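Local atomic coordinates of putative chemotaxis protein (Desulfovibrio vulgaris str. Hildenborough, PDB entry 3H4Y), a protein that probably acts as a CheX-type phosphatase in bacterial chemotaxis, removing the phosphoryl group from the response regulator CheY. Residues S3-I7 and K33-K37; V46-I50 and V92-N97. All coordinates share one frame; numbering follows the deposited sequence.

Contact 1. Residues S3-I7 and K33-K37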
loop_
_atom_site.group_PDB
_atom_site.type_symbol
_atom_site.label_atom_id
_atom_site.label_comp_id
_atom_site.label_asym_id
_atom_site.label_seq_id
_atom_site.Cartn_x
_atom_site.Cartn_y
_atom_site.Cartn_z
ATOM N N SER A 3 17.964 -21.380 -0.267
ATOM C CA SER A 3 18.840 -20.744 -1.303
ATOM C C SER A 3 18.392 -19.301 -1.494
ATOM O O SER A 3 17.231 -19.030 -1.868
ATOM C CB SER A 3 18.771 -21.515 -2.628
ATOM O OG SER A 3 17.516 -21.337 -3.274
ATOM N N VAL A 4 19.305 -18.364 -1.250
ATOM C CA VAL A 4 18.908 -16.974 -1.249
ATOM C C VAL A 4 19.686 -16.068 -2.197
ATOM O O VAL A 4 19.528 -14.849 -2.129
ATOM C CB VAL A 4 18.874 -16.410 0.200
ATOM C CG1 VAL A 4 17.755 -17.108 0.987
ATOM C CG2 VAL A 4 20.239 -16.565 0.907
ATOM N N ASN A 5 20.499 -16.644 -3.087
ATOM C CA ASN A 5 21.186 -15.839 -4.096
ATOM C C ASN A 5 21.942 -14.672 -3.433
ATOM O O ASN A 5 21.959 -13.547 -3.957
ATOM C CB ASN A 5 20.147 -15.307 -5.110
ATOM C CG ASN A 5 20.783 -14.665 -6.352
ATOM O OD1 ASN A 5 21.891 -15.029 -6.769
ATOM N ND2 ASN A 5 20.076 -13.701 -6.940
ATOM N N GLY A 6 22.540 -14.960 -2.268
ATOM C CA GLY A 6 23.323 -13.982 -1.504
ATOM C C GLY A 6 22.536 -12.907 -0.770
ATOM O O GLY A 6 23.129 -11.940 -0.286
ATOM N N ILE A 7 21.209 -13.062 -0.687
ATOM C CA ILE A 7 20.352 -12.054 -0.070
ATOM C C ILE A 7 19.858 -12.608 1.255
ATOM O O ILE A 7 18.849 -13.323 1.311
ATOM C CB ILE A 7 19.177 -11.695 -0.993
ATOM C CG1 ILE A 7 19.709 -11.192 -2.336
ATOM C CG2 ILE A 7 18.280 -10.624 -0.358
ATOM C CD1 ILE A 7 18.662 -11.190 -3.411
ATOM N N LYS A 33 14.205 -17.614 -7.142
ATOM C CA LYS A 33 15.476 -16.963 -6.786
ATOM C C LYS A 33 15.259 -15.575 -6.253
ATOM O O LYS A 33 14.748 -14.717 -6.970
ATOM C CB LYS A 33 16.378 -16.863 -8.016
ATOM C CG LYS A 33 17.797 -16.433 -7.681
ATOM C CD LYS A 33 18.748 -16.588 -8.855
ATOM C CE LYS A 33 18.560 -15.514 -9.901
ATOM N NZ LYS A 33 19.385 -15.854 -11.117
ATOM N N PRO A 34 15.681 -15.298 -5.004
ATOM C CA PRO A 34 15.562 -13.927 -4.564
ATOM C C PRO A 34 16.496 -13.006 -5.330
ATOM O O PRO A 34 17.556 -13.439 -5.788
ATOM C CB PRO A 34 15.986 -14.004 -3.084
ATOM C CG PRO A 34 15.729 -15.369 -2.704
ATOM C CD PRO A 34 16.077 -16.181 -3.902
ATOM N N TYR A 35 16.077 -11.768 -5.514
ATOM C CA TYR A 35 16.929 -10.761 -6.174
ATOM C C TYR A 35 16.583 -9.370 -5.672
ATOM O O TYR A 35 15.532 -9.154 -5.067
ATOM C CB TYR A 35 16.775 -10.825 -7.699
ATOM C CG TYR A 35 15.424 -10.394 -8.224
ATOM C CD1 TYR A 35 14.378 -11.293 -8.283
ATOM C CD2 TYR A 35 15.197 -9.091 -8.656
ATOM C CE1 TYR A 35 13.138 -10.922 -8.773
ATOM C CE2 TYR A 35 13.958 -8.704 -9.139
ATOM C CZ TYR A 35 12.933 -9.616 -9.200
ATOM O OH TYR A 35 11.665 -9.244 -9.650
ATOM N N VAL A 36 17.491 -8.425 -5.903
ATOM C CA VAL A 36 17.244 -7.014 -5.581
ATOM C C VAL A 36 17.373 -6.155 -6.850
ATOM O O VAL A 36 18.231 -6.392 -7.708
ATOM C CB VAL A 36 18.152 -6.502 -4.437
ATOM C CG1 VAL A 36 17.862 -7.241 -3.138
ATOM C CG2 VAL A 36 19.624 -6.638 -4.816
ATOM N N LYS A 37 16.494 -5.182 -6.995
ATOM C CA LYS A 37 16.555 -4.299 -8.130
ATOM C C LYS A 37 15.986 -2.910 -7.828
ATOM O O LYS A 37 14.903 -2.792 -7.252
ATOM C CB LYS A 37 15.780 -4.958 -9.269
ATOM C CG LYS A 37 15.744 -4.196 -10.569
ATOM C CD LYS A 37 15.045 -5.039 -11.644
ATOM C CE LYS A 37 14.431 -4.202 -12.753
ATOM N NZ LYS A 37 15.475 -3.527 -13.582
HETATM O O HOH W 1 22.136 -14.712 -9.499
#
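Asn5 ND2 donates a 2.8 Å hydrogen bond to Pro34 O, tying a tight turn near the N-terminus to strand 30-37, which is, within this chain, an outermost strand of the antiparallel sheet. Its N-H...O angle of 164° and C=O...N angle of 165° describe a nearly linear bond, with the acceptor lying in the plane of the Asn5 amide. The turn is of type I', running from Val4 to Ile7 and closed by Ile7 N to Val4 O at 2.8 Å; Asn5 and Gly6 take the two central positions, both with positive phi, as this turn requires. A chi1 of -169° places Asn5 CG opposite its own nitrogen, and from there ND2 meets Pro34 O. Lys33 crosses that amide obliquely, its CG 3.6 Å from Asn5 ND2. The other end of the amide, Asn5 OD1, accepts a hydrogen from a water at 2.8 Å, which Lys33 NZ approaches in a weak bond.

Apolar contact lies beside this polar link. The Pro34 ring faces the turn, with CG 3.8 Å from Val4 CA, while Ala10 of helix 10-25 and Ile140 of strand 137-144 also touch this buried proline. The Val4 side chain turns away from the strand, onto the same helix. Surface-exposed Asn5 and Lys33 thus border a small hydrophobic patch that joins the segment leading into helix 10-25 to the sheet. At the far end of the patch, Ile7 CD1 lies over backbone, 3.3 Å from Tyr35 CA, and also meets Val36 CG1 at 4.0 Å.

Contact 2. Residues V46-I50 and V92-N97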
loop_
_atom_site.group_PDB
_atom_site.type_symbol
_atom_site.label_atom_id
_atom_site.label_comp_id
_atom_site.label_asym_id
_atom_site.label_seq_id
_atom_site.Cartn_x
_atom_site.Cartn_y
_atom_site.Cartn_z
ATOM N N VAL A 46 -4.208 -9.402 -7.555
ATOM C CA VAL A 46 -4.604 -9.067 -6.189
ATOM C C VAL A 46 -3.326 -8.902 -5.386
ATOM O O VAL A 46 -2.472 -9.800 -5.389
ATOM C CB VAL A 46 -5.495 -10.160 -5.529
ATOM C CG1 VAL A 46 -6.152 -9.575 -4.253
ATOM C CG2 VAL A 46 -6.588 -10.678 -6.525
ATOM N N SER A 47 -3.160 -7.770 -4.725
ATOM C CA SER A 47 -1.995 -7.558 -3.901
ATOM C C SER A 47 -2.397 -7.056 -2.539
ATOM O O SER A 47 -3.532 -6.552 -2.335
ATOM C CB SER A 47 -1.100 -6.466 -4.491
ATOM O OG SER A 47 -0.589 -6.817 -5.781
ATOM N N ALA A 48 -1.438 -7.137 -1.599
ATOM C CA ALA A 48 -1.553 -6.376 -0.388
ATOM C C ALA A 48 -0.235 -5.690 -0.070
ATOM O O ALA A 48 0.822 -6.263 -0.288
ATOM C CB ALA A 48 -2.020 -7.247 0.850
ATOM N N VAL A 49 -0.336 -4.503 0.520
ATOM C CA VAL A 49 0.825 -3.661 0.859
ATOM C C VAL A 49 0.746 -3.332 2.342
ATOM O O VAL A 49 -0.327 -3.027 2.839
ATOM C CB VAL A 49 0.864 -2.361 0.011
ATOM C CG1 VAL A 49 1.968 -1.387 0.486
ATOM C CG2 VAL A 49 1.030 -2.676 -1.490
ATOM N N ILE A 50 1.887 -3.441 3.022
ATOM C CA ILE A 50 2.059 -3.053 4.424
ATOM C C ILE A 50 3.243 -2.121 4.488
ATOM O O ILE A 50 4.296 -2.377 3.907
ATOM C CB ILE A 50 2.293 -4.267 5.322
ATOM C CG1 ILE A 50 0.972 -5.029 5.469
ATOM C CG2 ILE A 50 2.947 -3.878 6.675
ATOM C CD1 ILE A 50 1.078 -6.334 6.216
ATOM N N VAL A 92 -6.260 -12.277 1.583
ATOM C CA VAL A 92 -4.994 -11.723 1.120
ATOM C C VAL A 92 -4.456 -10.770 2.181
ATOM O O VAL A 92 -3.275 -10.790 2.458
ATOM C CB VAL A 92 -5.077 -11.066 -0.289
ATOM C CG1 VAL A 92 -3.817 -10.380 -0.664
ATOM C CG2 VAL A 92 -5.380 -12.178 -1.331
ATOM N N GLY A 93 -5.314 -9.929 2.751
ATOM C CA GLY A 93 -4.867 -9.030 3.823
ATOM C C GLY A 93 -4.302 -9.793 5.029
ATOM O O GLY A 93 -3.236 -9.447 5.544
ATOM N N GLU A 94 -5.030 -10.829 5.464
ATOM C CA GLU A 94 -4.612 -11.616 6.609
ATOM C C GLU A 94 -3.307 -12.334 6.349
ATOM O O GLU A 94 -2.436 -12.384 7.244
ATOM C CB GLU A 94 -5.679 -12.629 7.017
ATOM C CG GLU A 94 -6.854 -11.979 7.689
ATOM C CD GLU A 94 -8.054 -12.897 7.785
ATOM O OE1 GLU A 94 -7.861 -14.140 7.645
ATOM O OE2 GLU A 94 -9.172 -12.362 7.984
ATOM N N VAL A 95 -3.189 -12.981 5.189
ATOM C CA VAL A 95 -1.952 -13.658 4.845
ATOM C C VAL A 95 -0.765 -12.692 4.845
ATOM O O VAL A 95 0.317 -12.973 5.397
ATOM C CB VAL A 95 -2.069 -14.373 3.466
ATOM C CG1 VAL A 95 -0.701 -14.624 2.837
ATOM C CG2 VAL A 95 -2.799 -15.640 3.643
ATOM N N THR A 96 -0.966 -11.528 4.258
ATOM C CA THR A 96 0.082 -10.515 4.202
ATOM C C THR A 96 0.436 -10.000 5.577
ATOM O O THR A 96 1.611 -9.820 5.894
ATOM C CB THR A 96 -0.278 -9.394 3.221
ATOM O OG1 THR A 96 -0.522 -10.009 1.943
ATOM C CG2 THR A 96 0.870 -8.404 3.083
ATOM N N ASN A 97 -0.567 -9.742 6.400
ATOM C CA ASN A 97 -0.332 -9.338 7.779
ATOM C C ASN A 97 0.515 -10.370 8.553
ATOM O O ASN A 97 1.423 -9.967 9.321
ATOM C CB ASN A 97 -1.642 -9.114 8.484
ATOM C CG ASN A 97 -1.450 -8.426 9.767
ATOM O OD1 ASN A 97 -1.644 -9.014 10.837
ATOM N ND2 ASN A 97 -1.021 -7.195 9.691
#
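The flat carbonyl group of Val92 receives Thr96 OG1 and Thr96 N on opposite faces of its plane, and the same hydroxyl oxygen rests against Ala48 CB of the facing strand, 3.3 Å away. Thr96 OG1 bonds Val92 O at 2.9 Å, tilted 28° from the carbonyl plane, which adds to the ordinary helical bond. Thr96 chi1 of -56° sets OG1 back along the helix beside that carbonyl and presents CG2 to the sheet, where it lies 3.8 Å from Ile50 CD1. Val92 CG1 meets Ala48 CB at 3.9 Å. Past the threonine methyl, Ile50 CD1 reaches the helix backbone, 3.7 Å from Asn97 CA.

This is helix-on-sheet packing in the core of a CheX-family domain: the axes of 47-50 and 92-97 approach to 8.1 Å at 43°. The backbones come nearest at Ala48 and Gly93, whose CA atoms are 6.0 Å apart. Glu94 and Asn97 show the E-x-x-N spacing of the CheC/CheX signature, consistent with the family assignment. Contacts across the interface are van der Waals in kind, and the threonine hydroxyl is bonded within its own helix, which probably limits the cost of burying it against the strand.

Both contacts involve the same six-stranded antiparallel sheet, but at different depths. Contact 1 sits on strand 30-37, outermost within this chain, its centre 15 Å from that of the chain, whereas contact 2 involves strand 47-54, inside the sheet, only 6 Å from it. Three strands (137-144, 147-155 and 58-64) separate the two. The contact centres are 22 Å apart and their nearest atoms about 13 Å, hence they do not touch. Contact 2 involves helix 84-109, which carries the E-x-x-N family signature at Glu94 and Asn97; contact 1 is surface packing. There the side chain of Val36 is about 4 Å from a bound (4R)-2-methylpentane-2,4-diol, probably from the crystallisation liquor.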